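PDB 3A2Q: 6-aminohexanoate-cyclic-dimer hydrolase from Arthrobacter sp., which hydrolyses the cyclic dimer of 6-aminohexanoate, a nylon-6 by-product, to the linear dimer and leaves the linear oligomers untouched. Local coordinates for residues I436-S444 / L470-R479; R217-L226 / E460-E471. The protein carries 1 engineered substitution. All coordinates share one frame; numbering follows the deposited sequence.

Contact 1: I436-S444 / L470-R479; sequences ISLPIGMSS and LEGALPWVAR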
loop_
_atom_site.group_PDB
_atom_site.type_symbol
_atom_site.label_atom_id
_atom_site.label_comp_id
_atom_site.label_asym_id
_atom_site.label_seq_id
_atom_site.Cartn_x
_atom_site.Cartn_y
_atom_site.Cartn_z
ATOM N N ILE A 436 -8.431 -2.702 -4.703
ATOM C CA ILE A 436 -7.314 -3.618 -4.841
ATOM C C ILE A 436 -6.643 -3.502 -6.203
ATOM O O ILE A 436 -7.302 -3.255 -7.216
ATOM C CB ILE A 436 -7.803 -5.079 -4.617
ATOM C CG1 ILE A 436 -6.620 -6.035 -4.469
ATOM C CG2 ILE A 436 -8.691 -5.513 -5.783
ATOM C CD1 ILE A 436 -7.031 -7.409 -3.976
ATOM N N SER A 437 -5.320 -3.641 -6.217
ATOM C CA SER A 437 -4.575 -3.605 -7.473
ATOM C C SER A 437 -4.140 -5.041 -7.753
ATOM O O SER A 437 -3.537 -5.678 -6.892
ATOM C CB SER A 437 -3.333 -2.719 -7.354
ATOM O OG SER A 437 -2.640 -2.677 -8.591
ATOM N N LEU A 438 -4.464 -5.542 -8.944
ATOM C CA LEU A 438 -4.106 -6.898 -9.353
ATOM C C LEU A 438 -3.060 -6.792 -10.459
ATOM O O LEU A 438 -3.213 -5.991 -11.379
ATOM C CB LEU A 438 -5.343 -7.633 -9.882
ATOM C CG LEU A 438 -6.522 -7.734 -8.906
ATOM C CD1 LEU A 438 -7.688 -8.462 -9.581
ATOM C CD2 LEU A 438 -6.084 -8.469 -7.652
ATOM N N PRO A 439 -1.993 -7.609 -10.389
ATOM C CA PRO A 439 -0.913 -7.594 -11.390
ATOM C C PRO A 439 -1.278 -8.305 -12.693
ATOM O O PRO A 439 -0.657 -9.303 -13.073
ATOM C CB PRO A 439 0.233 -8.278 -10.657
ATOM C CG PRO A 439 -0.482 -9.290 -9.819
ATOM C CD PRO A 439 -1.676 -8.531 -9.283
ATOM N N ILE A 440 -2.278 -7.765 -13.379
ATOM C CA ILE A 440 -2.783 -8.341 -14.620
ATOM C C ILE A 440 -2.065 -7.927 -15.900
ATOM O O ILE A 440 -2.043 -8.684 -16.873
ATOM C CB ILE A 440 -4.291 -8.016 -14.770
ATOM C CG1 ILE A 440 -5.078 -8.722 -13.666
ATOM C CG2 ILE A 440 -4.796 -8.422 -16.145
ATOM C CD1 ILE A 440 -6.552 -8.324 -13.623
ATOM N N GLY A 441 -1.468 -6.740 -15.912
ATOM C CA GLY A 441 -0.802 -6.293 -17.122
ATOM C C GLY A 441 0.706 -6.140 -17.077
ATOM O O GLY A 441 1.328 -6.203 -16.016
ATOM N N MET A 442 1.279 -5.944 -18.261
ATOM C CA MET A 442 2.714 -5.738 -18.441
ATOM C C MET A 442 2.881 -4.737 -19.578
ATOM O O MET A 442 2.153 -4.789 -20.572
ATOM C CB MET A 442 3.417 -7.049 -18.818
ATOM C CG MET A 442 3.504 -8.069 -17.702
ATOM S SD MET A 442 4.591 -7.549 -16.362
ATOM C CE MET A 442 6.206 -7.816 -17.112
ATOM N N SER A 443 3.831 -3.822 -19.423
ATOM C CA SER A 443 4.105 -2.813 -20.445
ATOM C C SER A 443 4.868 -3.478 -21.581
ATOM O O SER A 443 5.385 -4.586 -21.420
ATOM C CB SER A 443 4.972 -1.699 -19.871
ATOM O OG SER A 443 6.281 -2.192 -19.645
ATOM N N SER A 444 4.954 -2.803 -22.722
ATOM C CA SER A 444 5.665 -3.363 -23.860
ATOM C C SER A 444 7.161 -3.496 -23.567
ATOM O O SER A 444 7.872 -4.231 -24.259
ATOM C CB SER A 444 5.432 -2.517 -25.115
ATOM O OG SER A 444 5.838 -1.174 -24.934
ATOM N N LEU A 470 -10.754 -12.949 -11.671
ATOM C CA LEU A 470 -9.774 -12.389 -12.596
ATOM C C LEU A 470 -8.440 -13.115 -12.489
ATOM O O LEU A 470 -7.719 -13.257 -13.472
ATOM C CB LEU A 470 -9.581 -10.896 -12.330
ATOM C CG LEU A 470 -10.683 -9.998 -12.895
ATOM C CD1 LEU A 470 -10.458 -8.560 -12.445
ATOM C CD2 LEU A 470 -10.686 -10.099 -14.419
ATOM N N GLU A 471 -8.120 -13.566 -11.284
ATOM C CA GLU A 471 -6.891 -14.301 -11.032
ATOM C C GLU A 471 -6.940 -15.611 -11.821
ATOM O O GLU A 471 -5.914 -16.116 -12.282
ATOM C CB GLU A 471 -6.778 -14.586 -9.535
ATOM C CG GLU A 471 -5.545 -15.346 -9.103
ATOM C CD GLU A 471 -5.516 -15.549 -7.602
ATOM O OE1 GLU A 471 -6.520 -16.060 -7.057
ATOM O OE2 GLU A 471 -4.503 -15.195 -6.963
ATOM N N GLY A 472 -8.145 -16.149 -11.984
ATOM C CA GLY A 472 -8.306 -17.393 -12.714
ATOM C C GLY A 472 -8.399 -17.201 -14.215
ATOM O O GLY A 472 -7.997 -18.074 -14.985
ATOM N N ALA A 473 -8.924 -16.056 -14.632
ATOM C CA ALA A 473 -9.079 -15.752 -16.050
ATOM C C ALA A 473 -7.786 -15.219 -16.660
ATOM O O ALA A 473 -7.477 -15.484 -17.825
ATOM C CB ALA A 473 -10.193 -14.731 -16.238
ATOM N N LEU A 474 -7.034 -14.468 -15.863
ATOM C CA LEU A 474 -5.793 -13.873 -16.337
ATOM C C LEU A 474 -4.665 -14.121 -15.345
ATOM O O LEU A 474 -4.034 -13.184 -14.863
ATOM C CB LEU A 474 -6.009 -12.371 -16.546
ATOM C CG LEU A 474 -7.190 -12.028 -17.466
ATOM C CD1 LEU A 474 -7.425 -10.521 -17.492
ATOM C CD2 LEU A 474 -6.911 -12.563 -18.875
ATOM N N PRO A 475 -4.384 -15.398 -15.039
ATOM C CA PRO A 475 -3.322 -15.748 -14.093
ATOM C C PRO A 475 -2.005 -15.028 -14.374
ATOM O O PRO A 475 -1.608 -14.862 -15.531
ATOM C CB PRO A 475 -3.211 -17.269 -14.235
ATOM C CG PRO A 475 -3.704 -17.539 -15.598
ATOM C CD PRO A 475 -4.870 -16.597 -15.743
ATOM N N TRP A 476 -1.337 -14.610 -13.304
ATOM C CA TRP A 476 -0.078 -13.879 -13.409
ATOM C C TRP A 476 1.098 -14.579 -12.730
ATOM O O TRP A 476 2.255 -14.221 -12.944
ATOM C CB TRP A 476 -0.258 -12.488 -12.797
ATOM C CG TRP A 476 -0.685 -12.517 -11.355
ATOM C CD1 TRP A 476 0.105 -12.783 -10.264
ATOM C CD2 TRP A 476 -2.002 -12.279 -10.844
ATOM N NE1 TRP A 476 -0.643 -12.721 -9.113
ATOM C CE2 TRP A 476 -1.938 -12.415 -9.438
ATOM C CE3 TRP A 476 -3.231 -11.964 -11.437
ATOM C CZ2 TRP A 476 -3.061 -12.246 -8.615
ATOM C CZ3 TRP A 476 -4.348 -11.796 -10.616
ATOM C CH2 TRP A 476 -4.251 -11.939 -9.221
ATOM N N VAL A 477 0.801 -15.579 -11.914
ATOM C CA VAL A 477 1.829 -16.299 -11.176
ATOM C C VAL A 477 3.005 -16.805 -12.026
ATOM O O VAL A 477 4.118 -16.969 -11.519
ATOM C CB VAL A 477 1.198 -17.485 -10.404
ATOM C CG1 VAL A 477 0.707 -18.542 -11.377
ATOM C CG2 VAL A 477 2.200 -18.056 -9.421
ATOM N N ALA A 478 2.761 -17.040 -13.315
ATOM C CA ALA A 478 3.802 -17.530 -14.218
ATOM C C ALA A 478 4.906 -16.507 -14.469
ATOM O O ALA A 478 6.041 -16.872 -14.784
ATOM C CB ALA A 478 3.183 -17.952 -15.539
ATOM N N ARG A 479 4.578 -15.226 -14.327
ATOM C CA ARG A 479 5.550 -14.164 -14.566
ATOM C C ARG A 479 6.420 -13.860 -13.344
ATOM O O ARG A 479 5.931 -13.800 -12.214
ATOM C CB ARG A 479 4.829 -12.889 -15.025
ATOM C CG ARG A 479 3.992 -13.065 -16.293
ATOM C CD ARG A 479 3.569 -11.715 -16.881
ATOM N NE ARG A 479 2.617 -10.999 -16.034
ATOM C CZ ARG A 479 1.302 -11.204 -16.029
ATOM N NH1 ARG A 479 0.756 -12.108 -16.833
ATOM N NH2 ARG A 479 0.526 -10.501 -15.215
HETATM O O HOH W 1 -2.219 -11.535 -16.065
#
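Trp476 meets Pro439 because its CG stands between the backbone N and the carbonyl carbon (chi1 59°), which turns one face of the indole to Pro439 CG. Ile440 has CG1 beside its backbone N (chi1 -66°) and CG2 anti to it. Its two branches therefore part: CD1 goes to Leu470 and CG2 goes to Leu474.

Pro439 CG lies 3.3 Å from the centroid of the Trp476 five-membered ring and 3° off the ring normal, a clear CH-pi contact. Pro439 is also the centre of an inverse gamma turn, closed by a weak bond from Ile440 N to Leu438 O. The Pro439 carbonyl oxygen comes within 3.2 Å of Trp476 CB. The same Pro439 O lies at the edge of the Arg479 guanidinium, 2.7 Å from NH2. The guanidinium has Trp476 CA over one face. Met442 and Arg479 run alongside one another head to tail, with Met442 CG 3.5 Å from Arg479 NE. A water lies within donating distance of both Ile440 O (3.0 Å) and Leu474 O (2.7 Å), and accepts from Arg479 NH2. It may not serve both oxygens at once. It sits between strand residue Ile440, the helix exit at Leu474 and Arg479.

The apolar side is made by leucines and the isoleucine. Leu438 CD1 reaches Leu470 CD1 at 4.0 Å, the two side chains roughly perpendicular. Ile440 CG2 packs on Leu474 CD1 at 3.6 Å.

The contact lays the C-terminal end of helix 460-473, and the type I beta turn from Trp476 to Arg479, on strand 435-442 of the mixed sheet. Helix 275-290 flanks Leu470 and Leu474. Val185 of strand 185-188 touches Pro439 and Trp476, and strand 448-455 pairs with strand 435-442.

Contact 2: R217-L226 / E460-E471; sequences RSVRDIAALL and EDLLLQVAAQLE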
loop_
_atom_site.group_PDB
_atom_site.type_symbol
_atom_site.label_atom_id
_atom_site.label_comp_id
_atom_site.label_asym_id
_atom_site.label_seq_id
_atom_site.Cartn_x
_atom_site.Cartn_y
_atom_site.Cartn_z
ATOM N N ARG A 217 0.879 -12.183 -3.281
ATOM C CA ARG A 217 0.918 -12.563 -4.685
ATOM C C ARG A 217 -0.318 -13.370 -5.094
ATOM O O ARG A 217 -0.464 -13.758 -6.254
ATOM C CB ARG A 217 2.202 -13.344 -5.004
ATOM C CG ARG A 217 3.476 -12.501 -4.914
ATOM C CD ARG A 217 4.655 -13.217 -5.559
ATOM N NE ARG A 217 4.912 -14.503 -4.922
ATOM C CZ ARG A 217 5.593 -14.663 -3.791
ATOM N NH1 ARG A 217 6.106 -13.618 -3.156
ATOM N NH2 ARG A 217 5.739 -15.876 -3.283
ATOM N N SER A 218 -1.210 -13.621 -4.140
ATOM C CA SER A 218 -2.437 -14.355 -4.439
ATOM C C SER A 218 -3.613 -13.693 -3.734
ATOM O O SER A 218 -3.449 -13.059 -2.693
ATOM C CB SER A 218 -2.333 -15.815 -3.988
ATOM O OG SER A 218 -2.315 -15.914 -2.575
ATOM N N VAL A 219 -4.804 -13.854 -4.295
ATOM C CA VAL A 219 -5.986 -13.256 -3.696
ATOM C C VAL A 219 -6.354 -13.963 -2.392
ATOM O O VAL A 219 -6.863 -13.335 -1.459
ATOM C CB VAL A 219 -7.179 -13.286 -4.676
ATOM C CG1 VAL A 219 -8.416 -12.673 -4.023
ATOM C CG2 VAL A 219 -6.823 -12.510 -5.943
ATOM N N ARG A 220 -6.076 -15.262 -2.304
ATOM C CA ARG A 220 -6.415 -15.982 -1.086
ATOM C C ARG A 220 -5.551 -15.514 0.079
ATOM O O ARG A 220 -6.002 -15.491 1.225
ATOM C CB ARG A 220 -6.291 -17.496 -1.291
ATOM C CG ARG A 220 -4.880 -18.024 -1.487
ATOM C CD ARG A 220 -4.918 -19.535 -1.693
ATOM N NE ARG A 220 -3.587 -20.131 -1.723
ATOM C CZ ARG A 220 -3.358 -21.439 -1.827
ATOM N NH1 ARG A 220 -4.375 -22.287 -1.914
ATOM N NH2 ARG A 220 -2.113 -21.900 -1.833
ATOM N N ASP A 221 -4.311 -15.130 -0.210
ATOM C CA ASP A 221 -3.413 -14.640 0.831
ATOM C C ASP A 221 -3.958 -13.336 1.421
ATOM O O ASP A 221 -3.864 -13.106 2.623
ATOM C CB ASP A 221 -2.015 -14.391 0.265
ATOM C CG ASP A 221 -1.091 -15.591 0.422
ATOM O OD1 ASP A 221 -1.568 -16.685 0.791
ATOM O OD2 ASP A 221 0.120 -15.435 0.165
ATOM N N ILE A 222 -4.518 -12.481 0.570
ATOM C CA ILE A 222 -5.078 -11.213 1.033
ATOM C C ILE A 222 -6.282 -11.486 1.930
ATOM O O ILE A 222 -6.416 -10.901 3.003
ATOM C CB ILE A 222 -5.507 -10.318 -0.162
ATOM C CG1 ILE A 222 -4.267 -9.885 -0.954
ATOM C CG2 ILE A 222 -6.264 -9.090 0.335
ATOM C CD1 ILE A 222 -3.301 -9.016 -0.161
ATOM N N ALA A 223 -7.153 -12.384 1.492
ATOM C CA ALA A 223 -8.336 -12.729 2.273
ATOM C C ALA A 223 -7.943 -13.250 3.656
ATOM O O ALA A 223 -8.526 -12.857 4.663
ATOM C CB ALA A 223 -9.162 -13.770 1.533
ATOM N N ALA A 224 -6.945 -14.125 3.705
ATOM C CA ALA A 224 -6.488 -14.679 4.974
ATOM C C ALA A 224 -5.885 -13.605 5.881
ATOM O O ALA A 224 -6.092 -13.615 7.096
ATOM C CB ALA A 224 -5.473 -15.793 4.724
ATOM N N LEU A 225 -5.139 -12.680 5.289
ATOM C CA LEU A 225 -4.522 -11.597 6.051
ATOM C C LEU A 225 -5.578 -10.701 6.695
ATOM O O LEU A 225 -5.415 -10.249 7.827
ATOM C CB LEU A 225 -3.629 -10.763 5.135
ATOM C CG LEU A 225 -2.356 -11.480 4.687
ATOM C CD1 LEU A 225 -1.716 -10.740 3.527
ATOM C CD2 LEU A 225 -1.405 -11.589 5.871
ATOM N N LEU A 226 -6.653 -10.436 5.961
ATOM C CA LEU A 226 -7.738 -9.605 6.476
ATOM C C LEU A 226 -8.354 -10.256 7.707
ATOM O O LEU A 226 -8.694 -9.574 8.670
ATOM C CB LEU A 226 -8.818 -9.412 5.415
ATOM C CG LEU A 226 -8.550 -8.328 4.375
ATOM C CD1 LEU A 226 -9.624 -8.357 3.305
ATOM C CD2 LEU A 226 -8.505 -6.978 5.073
ATOM N N GLU A 460 -15.402 -5.828 0.856
ATOM C CA GLU A 460 -14.212 -6.574 0.467
ATOM C C GLU A 460 -14.627 -7.977 0.034
ATOM O O GLU A 460 -13.952 -8.612 -0.770
ATOM C CB GLU A 460 -13.225 -6.680 1.633
ATOM C CG GLU A 460 -12.366 -5.446 1.835
ATOM C CD GLU A 460 -12.958 -4.465 2.818
ATOM O OE1 GLU A 460 -14.173 -4.201 2.743
ATOM O OE2 GLU A 460 -12.197 -3.951 3.660
ATOM N N ASP A 461 -15.744 -8.464 0.568
ATOM C CA ASP A 461 -16.206 -9.796 0.200
ATOM C C ASP A 461 -16.436 -9.896 -1.309
ATOM O O ASP A 461 -15.948 -10.828 -1.949
ATOM C CB ASP A 461 -17.479 -10.165 0.982
ATOM C CG ASP A 461 -18.626 -9.205 0.732
ATOM O OD1 ASP A 461 -18.425 -7.979 0.855
ATOM O OD2 ASP A 461 -19.740 -9.682 0.425
ATOM N N LEU A 462 -17.162 -8.937 -1.880
ATOM C CA LEU A 462 -17.423 -8.931 -3.317
ATOM C C LEU A 462 -16.129 -8.672 -4.072
ATOM O O LEU A 462 -15.846 -9.307 -5.095
ATOM C CB LEU A 462 -18.425 -7.836 -3.687
ATOM C CG LEU A 462 -19.876 -7.984 -3.237
ATOM C CD1 LEU A 462 -20.673 -6.784 -3.745
ATOM C CD2 LEU A 462 -20.460 -9.284 -3.784
ATOM N N LEU A 463 -15.339 -7.740 -3.555
ATOM C CA LEU A 463 -14.078 -7.389 -4.192
ATOM C C LEU A 463 -13.147 -8.591 -4.329
ATOM O O LEU A 463 -12.613 -8.839 -5.407
ATOM C CB LEU A 463 -13.381 -6.284 -3.398
ATOM C CG LEU A 463 -12.099 -5.713 -4.004
ATOM C CD1 LEU A 463 -12.400 -5.062 -5.353
ATOM C CD2 LEU A 463 -11.507 -4.708 -3.044
ATOM N N LEU A 464 -12.955 -9.336 -3.245
ATOM C CA LEU A 464 -12.069 -10.496 -3.272
ATOM C C LEU A 464 -12.648 -11.607 -4.130
ATOM O O LEU A 464 -11.911 -12.414 -4.695
ATOM C CB LEU A 464 -11.811 -11.011 -1.855
ATOM C CG LEU A 464 -11.048 -10.053 -0.935
ATOM C CD1 LEU A 464 -10.991 -10.614 0.472
ATOM C CD2 LEU A 464 -9.652 -9.827 -1.485
ATOM N N GLN A 465 -13.972 -11.650 -4.225
ATOM C CA GLN A 465 -14.625 -12.658 -5.044
ATOM C C GLN A 465 -14.331 -12.407 -6.521
ATOM O O GLN A 465 -13.950 -13.325 -7.252
ATOM C CB GLN A 465 -16.130 -12.646 -4.776
ATOM C CG GLN A 465 -16.504 -13.405 -3.519
ATOM C CD GLN A 465 -17.873 -13.032 -2.998
ATOM O OE1 GLN A 465 -18.689 -12.456 -3.716
ATOM N NE2 GLN A 465 -18.133 -13.364 -1.739
ATOM N N VAL A 466 -14.490 -11.163 -6.963
ATOM C CA VAL A 466 -14.220 -10.833 -8.358
ATOM C C VAL A 466 -12.721 -10.863 -8.640
ATOM O O VAL A 466 -12.292 -11.207 -9.743
ATOM C CB VAL A 466 -14.790 -9.452 -8.732
ATOM C CG1 VAL A 466 -14.413 -9.102 -10.169
ATOM C CG2 VAL A 466 -16.303 -9.473 -8.600
ATOM N N ALA A 467 -11.919 -10.516 -7.643
ATOM C CA ALA A 467 -10.477 -10.537 -7.829
ATOM C C ALA A 467 -10.072 -11.989 -8.078
ATOM O O ALA A 467 -9.204 -12.273 -8.901
ATOM C CB ALA A 467 -9.775 -9.996 -6.588
ATOM N N ALA A 468 -10.714 -12.910 -7.365
ATOM C CA ALA A 468 -10.413 -14.327 -7.524
ATOM C C ALA A 468 -10.764 -14.789 -8.937
ATOM O O ALA A 468 -10.043 -15.595 -9.525
ATOM C CB ALA A 468 -11.183 -15.150 -6.494
ATOM N N GLN A 469 -11.866 -14.278 -9.482
ATOM C CA GLN A 469 -12.278 -14.653 -10.835
ATOM C C GLN A 469 -11.260 -14.162 -11.865
ATOM O O GLN A 469 -10.940 -14.866 -12.820
ATOM C CB GLN A 469 -13.654 -14.065 -11.165
ATOM C CG GLN A 469 -14.745 -14.408 -10.161
ATOM C CD GLN A 469 -16.110 -13.921 -10.596
ATOM O OE1 GLN A 469 -16.242 -12.863 -11.204
ATOM N NE2 GLN A 469 -17.142 -14.691 -10.271
ATOM N N LEU A 470 -10.754 -12.949 -11.671
ATOM C CA LEU A 470 -9.774 -12.389 -12.596
ATOM C C LEU A 470 -8.440 -13.115 -12.489
ATOM O O LEU A 470 -7.719 -13.257 -13.472
ATOM C CB LEU A 470 -9.581 -10.896 -12.330
ATOM C CG LEU A 470 -10.683 -9.998 -12.895
ATOM C CD1 LEU A 470 -10.458 -8.560 -12.445
ATOM C CD2 LEU A 470 -10.686 -10.099 -14.419
ATOM N N GLU A 471 -8.120 -13.566 -11.284
ATOM C CA GLU A 471 -6.891 -14.301 -11.032
ATOM C C GLU A 471 -6.940 -15.611 -11.821
ATOM O O GLU A 471 -5.914 -16.116 -12.282
ATOM C CB GLU A 471 -6.778 -14.586 -9.535
ATOM C CG GLU A 471 -5.545 -15.346 -9.103
ATOM C CD GLU A 471 -5.516 -15.549 -7.602
ATOM O OE1 GLU A 471 -6.520 -16.060 -7.057
ATOM O OE2 GLU A 471 -4.503 -15.195 -6.963
HETATM O O HOH W 2 -1.980 -15.569 -7.930
HETATM O O HOH W 3 -6.047 -17.062 -4.662
#
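Val219 and Leu464 interlock as knobs into holes between two nearly antiparallel helices of the amidase fold. The axes of the segments 219-226 and 460-471 approach to 10.0 Å at an angle of 160°. Val219 sits among Leu464, Ala467, Ala468 and Glu471. Its CG1, anti to the backbone N, touches Leu464 O at 3.6 Å, while CG2 meets Ala467 CB. In return, Leu464 sits among Val219, Ile222, Ala223 and Leu226. Its CD1 packs on Ala223 CB at 3.8 Å and meets Leu226 CD1 tip to tip. Its CD2 turns to Ile222 CG2.

At the N-terminal end of helix 219-229, near the C-terminal end of helix 460-473, the extended side chain of Glu471 lies antiparallel to that of Val219. Its carboxylate meets the start of the helix, where Val219 N donates to Glu471 OE2. Two waters fix the carboxylate further: one joins OE2 to Arg217 O, the other joins OE1 to Arg220 N. With an alanine in place of Glu471, Val219 N is likely to lose this acceptor and both waters their carboxylate partner. The positive end of the helix dipole probably favours the negative charge here.

Ser218 is the N-cap residue, its OG accepting from Asp221 N and also bonded to Asp9. Strands 185-188 and 211-216 lie against Ile222, and Tyr247 touches Ala223, Leu226 and Leu464. The bond from Val219 N to Glu471 OE2 is 3.0 Å long, with an N-H...O angle of 162°; the donor comes on the syn side, 34° out of the carboxylate plane.

From the N terminus, the chain first meets segment 217-226, which runs from the end of strand 211-216 into helix 219-229. It then passes through 436-444, 460-471 and 470-479 in turn. Contact 2 closes the long loop, with 233 residues between its segments. Contact 1 closes a short one of 25 residues, which holds strand 448-455 and most of helix 460-473. The two loops cross, since their segments alternate. Both contacts use helix 460-473 and share Leu470 and Glu471. Leu438 CD1 packs on Ala467 CA, and Trp476 NE1 probably bonds to Arg217 O. Together they tie strand 435-442, helices 219-229 and 460-473 and the 474-479 tail into one block.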